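Local coordinates for conserved Archaeal protein (Sulfolobus acidocaldarius, PDB 4OPC) that reduces the double bonds of the geranylgeranyl chains of archaeal membrane lipid precursors, using FAD as cofactor, to give saturated archaeols, at residues A[123-128]-A[164-169]. Numbering follows the deposited sequence.
Sequences AMKPIF and FRSKLP. With FDA (dihydroflavine-adenine dinucleotide), chain B.
Two proline-on-phenylalanine CH-pi contacts, one running each way between the segments, mark this contact: Pro-126 CG lies 3.8 Å from the centroid of the Phe-164 ring, and Pro-169 CD 4.2 Å from that of Phe-128, both over a ring face. Segment 123-128 belongs to an edge strand broken by a classic beta bulge, Met-124 and Lys-125 together facing Val-137 of strand 132-140. Met-124 (phi/psi -88/-38) makes the kink, and the chain then turns a corner at Lys-125 and runs on extended. Against it lies a loop with a 3-10 turn at 165-167, held by Lys-167 N to Phe-164 O (2.9 Å) and Leu-168 N to Arg-165 O (3.2 Å). The CA atoms come nearest between Lys-125 and Phe-164, at 6.4 Å.

Phe-164 (chi1 t) lays its ring against Ala-123 and Pro-126, which flank the corner at Lys-125, with Phe-164 CD1 4.1 Å from Ala-123 CB and Phe-164 CZ 3.5 Å from Pro-126 CB. Leu-168 CD2 fits between Pro-126 CB (3.6 Å) and Phe-128 CD1 (3.8 Å). Lys-167 (chi1 m, then all t) stretches along the bulge to donate from NZ to Met-124 O (2.8 Å). A water bridges Lys-167 NZ (3.1 Å) to Ala-123 O (2.8 Å).

Ala-123 pairs through its backbone with the adenine of bound FDA, the reduced form of FAD, as is common in Rossmann-type flavoproteins: Ala-123 N donates to FDA N1A and FDA N6A to Ala-123 O, each at 3.0 Å. Ala-123 O thus serves adenine and water together, so the lysine's polar network joins the cofactor's edge while the prolines and aromatics bind the loop by apolar packing.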
ATOM      1  N   ALA A 123     -11.990 -14.333  11.359  1.00 12.81           N
ATOM      2  CA  ALA A 123     -13.036 -14.712  10.419  1.00 14.06           C
ATOM      3  C   ALA A 123     -12.537 -15.934   9.659  1.00 14.51           C
ATOM      4  O   ALA A 123     -11.579 -15.855   8.885  1.00 16.60           O
ATOM      5  CB  ALA A 123     -13.379 -13.562   9.484  1.00 13.72           C
ATOM      6  N   MET A 124     -13.172 -17.072   9.911  1.00 14.80           N
ATOM      7  CA  MET A 124     -12.715 -18.353   9.411  1.00 17.11           C
ATOM      8  C   MET A 124     -13.257 -18.679   8.042  1.00 18.11           C
ATOM      9  O   MET A 124     -12.566 -19.280   7.229  1.00 17.70           O
ATOM     10  CB  MET A 124     -13.107 -19.464  10.380  1.00 20.41           C
ATOM     11  CG  MET A 124     -12.275 -19.459  11.651  1.00 22.14           C
ATOM     12  SD  MET A 124     -10.500 -19.697  11.311  1.00 35.34           S
ATOM     13  CE  MET A 124      -9.816 -19.827  12.967  1.00 28.66           C
ATOM     14  N   LYS A 125     -14.505 -18.318   7.782  1.00 14.88           N
ATOM     15  CA  LYS A 125     -15.043 -18.561   6.451  1.00 19.18           C
ATOM     16  C   LYS A 125     -16.207 -17.638   6.147  1.00 17.27           C
ATOM     17  O   LYS A 125     -16.914 -17.192   7.050  1.00 16.87           O
ATOM     18  CB  LYS A 125     -15.442 -20.022   6.261  1.00 28.68           C
ATOM     19  CG  LYS A 125     -16.656 -20.435   7.022  1.00 22.87           C
ATOM     20  CD  LYS A 125     -17.005 -21.891   6.726  1.00 30.81           C
ATOM     21  CE  LYS A 125     -18.054 -22.410   7.693  1.00 32.75           C
ATOM     22  NZ  LYS A 125     -18.475 -23.811   7.376  1.00 34.84           N
ATOM     23  N   PRO A 126     -16.396 -17.326   4.863  1.00 16.27           N
ATOM     24  CA  PRO A 126     -17.536 -16.500   4.461  1.00 14.33           C
ATOM     25  C   PRO A 126     -18.860 -17.227   4.600  1.00 16.05           C
ATOM     26  O   PRO A 126     -18.939 -18.454   4.475  1.00 17.20           O
ATOM     27  CB  PRO A 126     -17.281 -16.239   2.970  1.00 14.89           C
ATOM     28  CG  PRO A 126     -15.818 -16.477   2.790  1.00 16.93           C
ATOM     29  CD  PRO A 126     -15.473 -17.575   3.741  1.00 17.20           C
ATOM     30  N   ILE A 127     -19.902 -16.459   4.886  1.00 15.05           N
ATOM     31  CA  ILE A 127     -21.255 -16.918   4.624  1.00 16.43           C
ATOM     32  C   ILE A 127     -21.556 -16.404   3.226  1.00 16.64           C
ATOM     33  O   ILE A 127     -21.507 -15.199   2.982  1.00 15.33           O
ATOM     34  CB  ILE A 127     -22.276 -16.340   5.618  1.00 16.43           C
ATOM     35  CG1 ILE A 127     -21.887 -16.710   7.052  1.00 18.73           C
ATOM     36  CG2 ILE A 127     -23.689 -16.842   5.289  1.00 16.36           C
ATOM     37  CD1 ILE A 127     -22.684 -15.968   8.084  1.00 27.43           C
ATOM     38  N   PHE A 128     -21.813 -17.318   2.296  1.00 17.23           N
ATOM     39  CA  PHE A 128     -22.029 -16.939   0.907  1.00 16.78           C
ATOM     40  C   PHE A 128     -23.257 -17.664   0.400  1.00 17.37           C
ATOM     41  O   PHE A 128     -23.296 -18.895   0.378  1.00 21.88           O
ATOM     42  CB  PHE A 128     -20.819 -17.302   0.052  1.00 16.77           C
ATOM     43  CG  PHE A 128     -20.909 -16.807  -1.362  1.00 17.14           C
ATOM     44  CD1 PHE A 128     -20.681 -15.473  -1.657  1.00 17.20           C
ATOM     45  CD2 PHE A 128     -21.226 -17.672  -2.393  1.00 21.07           C
ATOM     46  CE1 PHE A 128     -20.776 -15.005  -2.959  1.00 20.46           C
ATOM     47  CE2 PHE A 128     -21.316 -17.208  -3.701  1.00 23.49           C
ATOM     48  CZ  PHE A 128     -21.090 -15.875  -3.977  1.00 18.65           C
ATOM     49  N   PHE A 164      -9.969 -13.910   3.817  1.00 12.22           N
ATOM     50  CA  PHE A 164     -11.407 -14.111   3.711  1.00 12.61           C
ATOM     51  C   PHE A 164     -11.839 -14.198   2.253  1.00 13.34           C
ATOM     52  O   PHE A 164     -12.460 -15.180   1.839  1.00 13.03           O
ATOM     53  CB  PHE A 164     -12.121 -12.976   4.449  1.00 13.98           C
ATOM     54  CG  PHE A 164     -13.618 -13.099   4.495  1.00 12.86           C
ATOM     55  CD1 PHE A 164     -14.229 -13.847   5.489  1.00 13.36           C
ATOM     56  CD2 PHE A 164     -14.413 -12.430   3.583  1.00 16.08           C
ATOM     57  CE1 PHE A 164     -15.609 -13.928   5.561  1.00 14.32           C
ATOM     58  CE2 PHE A 164     -15.795 -12.521   3.656  1.00 15.77           C
ATOM     59  CZ  PHE A 164     -16.384 -13.271   4.646  1.00 14.69           C
ATOM     60  N   ARG A 165     -11.483 -13.193   1.455  1.00 12.21           N
ATOM     61  CA  ARG A 165     -11.904 -13.190   0.053  1.00 12.04           C
ATOM     62  C   ARG A 165     -11.334 -14.361  -0.745  1.00 13.96           C
ATOM     63  O   ARG A 165     -11.953 -14.799  -1.725  1.00 15.52           O
ATOM     64  CB  ARG A 165     -11.602 -11.852  -0.630  1.00 12.80           C
ATOM     65  CG  ARG A 165     -10.124 -11.537  -0.845  1.00 11.59           C
ATOM     66  CD  ARG A 165      -9.999 -10.136  -1.432  1.00 11.23           C
ATOM     67  NE  ARG A 165      -8.651  -9.789  -1.882  1.00 10.95           N
ATOM     68  CZ  ARG A 165      -8.140 -10.127  -3.060  1.00 11.68           C
ATOM     69  NH1 ARG A 165      -8.860 -10.833  -3.925  1.00 12.17           N
ATOM     70  NH2 ARG A 165      -6.899  -9.765  -3.370  1.00 12.24           N
ATOM     71  N   SER A 166     -10.182 -14.887  -0.332  1.00 13.73           N
ATOM     72  CA  SER A 166      -9.594 -16.022  -1.043  0.57 14.74           C
ATOM     73  C   SER A 166     -10.411 -17.294  -0.857  1.00 17.79           C
ATOM     74  O   SER A 166     -10.169 -18.290  -1.537  1.00 19.11           O
ATOM     75  CB  SER A 166      -8.161 -16.275  -0.594  0.57 16.31           C
ATOM     76  OG  SER A 166      -8.114 -16.627   0.776  0.57 17.72           O
ATOM     77  N   LYS A 167     -11.380 -17.260   0.058  1.00 16.37           N
ATOM     78  CA  LYS A 167     -12.219 -18.426   0.339  1.00 15.76           C
ATOM     79  C   LYS A 167     -13.557 -18.366  -0.377  1.00 15.23           C
ATOM     80  O   LYS A 167     -14.395 -19.258  -0.206  1.00 20.22           O
ATOM     81  CB  LYS A 167     -12.404 -18.591   1.849  1.00 15.31           C
ATOM     82  CG  LYS A 167     -11.089 -18.915   2.550  1.00 16.20           C
ATOM     83  CD  LYS A 167     -11.253 -19.168   4.035  1.00 17.42           C
ATOM     84  CE  LYS A 167      -9.903 -19.409   4.681  1.00 19.42           C
ATOM     85  NZ  LYS A 167     -10.032 -19.831   6.110  1.00 27.72           N
ATOM     86  N   LEU A 168     -13.756 -17.326  -1.180  1.00 15.41           N
ATOM     87  CA  LEU A 168     -14.968 -17.198  -1.977  1.00 15.92           C
ATOM     88  C   LEU A 168     -14.799 -17.957  -3.305  1.00 18.32           C
ATOM     89  O   LEU A 168     -13.679 -18.319  -3.670  1.00 18.92           O
ATOM     90  CB  LEU A 168     -15.261 -15.715  -2.220  1.00 15.54           C
ATOM     91  CG  LEU A 168     -15.655 -14.942  -0.965  1.00 15.46           C
ATOM     92  CD1 LEU A 168     -15.661 -13.443  -1.239  1.00 17.67           C
ATOM     93  CD2 LEU A 168     -17.019 -15.412  -0.487  1.00 16.59           C
ATOM     94  N   PRO A 169     -15.908 -18.214  -4.021  1.00 19.21           N
ATOM     95  CA  PRO A 169     -15.819 -18.955  -5.286  1.00 19.04           C
ATOM     96  C   PRO A 169     -14.860 -18.288  -6.257  1.00 20.36           C
ATOM     97  O   PRO A 169     -14.938 -17.073  -6.444  1.00 19.64           O
ATOM     98  CB  PRO A 169     -17.250 -18.895  -5.814  1.00 19.70           C
ATOM     99  CG  PRO A 169     -18.080 -18.846  -4.576  1.00 19.42           C
ATOM    100  CD  PRO A 169     -17.307 -17.995  -3.613  1.00 18.47           C
TER
HETATM  101  PA  FDA B 501      -2.406  -5.001   7.760  1.00 11.70           P
HETATM  102  O1A FDA B 501      -1.660  -6.208   7.347  1.00 12.00           O
HETATM  103  O2A FDA B 501      -1.636  -3.917   8.506  1.00 12.71           O
HETATM  104  O5B FDA B 501      -3.623  -5.434   8.675  1.00 11.03           O
HETATM  105  C5B FDA B 501      -4.397  -6.609   8.359  1.00 11.04           C
HETATM  106  C4B FDA B 501      -5.038  -7.079   9.638  1.00 11.70           C
HETATM  107  O4B FDA B 501      -5.976  -8.134   9.342  1.00 11.74           O
HETATM  108  C3B FDA B 501      -4.068  -7.638  10.684  1.00 12.68           C
HETATM  109  O3B FDA B 501      -4.146  -6.898  11.901  1.00 12.98           O
HETATM  110  C2B FDA B 501      -4.468  -9.120  10.806  1.00 12.65           C
HETATM  111  O2B FDA B 501      -4.312  -9.622  12.124  1.00 13.64           O
HETATM  112  C1B FDA B 501      -5.931  -9.082  10.391  1.00 11.82           C
HETATM  113  N9A FDA B 501      -6.500 -10.309   9.848  1.00 11.73           N
HETATM  114  C8A FDA B 501      -6.078 -11.001   8.739  1.00 11.96           C
HETATM  115  N7A FDA B 501      -6.834 -12.031   8.433  1.00 11.86           N
HETATM  116  C5A FDA B 501      -7.827 -12.007   9.402  1.00 11.31           C
HETATM  117  C6A FDA B 501      -8.969 -12.805   9.606  1.00 11.73           C
HETATM  118  N6A FDA B 501      -9.343 -13.789   8.786  1.00 13.27           N
HETATM  119  N1A FDA B 501      -9.780 -12.481  10.632  1.00 11.89           N
HETATM  120  C2A FDA B 501      -9.433 -11.468  11.433  1.00 12.57           C
HETATM  121  N3A FDA B 501      -8.407 -10.623  11.318  1.00 12.19           N
HETATM  122  C4A FDA B 501      -7.653 -10.933  10.257  1.00 11.53           C
HETATM  123  N1  FDA B 501       3.620   1.817   4.019  1.00 10.95           N
HETATM  124  C2  FDA B 501       3.740   3.147   4.334  1.00 11.33           C
HETATM  125  O2  FDA B 501       2.810   3.929   4.165  1.00 11.95           O
HETATM  126  N3  FDA B 501       4.930   3.556   4.876  1.00 11.51           N
HETATM  127  C4  FDA B 501       6.074   2.803   5.041  1.00 11.85           C
HETATM  128  O4  FDA B 501       7.025   3.268   5.665  1.00 12.91           O
HETATM  129  C4X FDA B 501       5.918   1.458   4.642  1.00 11.30           C
HETATM  130  N5  FDA B 501       6.969   0.602   4.790  1.00 11.23           N
HETATM  131  C5X FDA B 501       6.767  -0.762   4.734  1.00 10.87           C
HETATM  132  C6  FDA B 501       7.756  -1.640   5.154  1.00 11.82           C
HETATM  133  C7  FDA B 501       7.546  -3.010   5.193  1.00 11.46           C
HETATM  134  C7M FDA B 501       8.606  -3.904   5.780  1.00 12.64           C
HETATM  135  C8  FDA B 501       6.319  -3.530   4.753  1.00 11.22           C
HETATM  136  C8M FDA B 501       6.034  -5.011   4.850  1.00 13.20           C
HETATM  137  C9  FDA B 501       5.326  -2.653   4.310  1.00 10.98           C
HETATM  138  C9A FDA B 501       5.527  -1.278   4.316  1.00 10.94           C
HETATM  139  N10 FDA B 501       4.531  -0.359   3.915  1.00 10.59           N
HETATM  140  C10 FDA B 501       4.693   0.981   4.194  1.00 11.36           C
HETATM  141  C1' FDA B 501       3.181  -0.815   3.499  1.00 10.80           C
HETATM  142  C2' FDA B 501       2.189  -0.721   4.674  1.00 11.01           C
HETATM  143  O2' FDA B 501       2.770  -1.253   5.867  1.00 11.03           O
HETATM  144  C3' FDA B 501       0.914  -1.508   4.360  1.00 11.05           C
HETATM  145  O3' FDA B 501       0.482  -1.151   3.054  1.00 10.86           O
HETATM  146  C4' FDA B 501      -0.269  -1.241   5.301  1.00 11.09           C
HETATM  147  O4' FDA B 501       0.121  -1.317   6.671  1.00 11.32           O
HETATM  148  C5' FDA B 501      -1.409  -2.196   5.032  1.00 10.85           C
HETATM  149  O5' FDA B 501      -2.461  -1.992   5.997  1.00 10.69           O
HETATM  150  P   FDA B 501      -3.699  -2.989   6.035  1.00 10.86           P
HETATM  151  O1P FDA B 501      -4.593  -2.504   7.101  1.00 10.79           O
HETATM  152  O2P FDA B 501      -4.289  -3.200   4.648  1.00 10.79           O
HETATM  153  O3P FDA B 501      -3.070  -4.410   6.416  1.00 10.86           O
HETATM  154  O   HOH W   1      -9.638 -16.977   7.270  1.00 23.66           O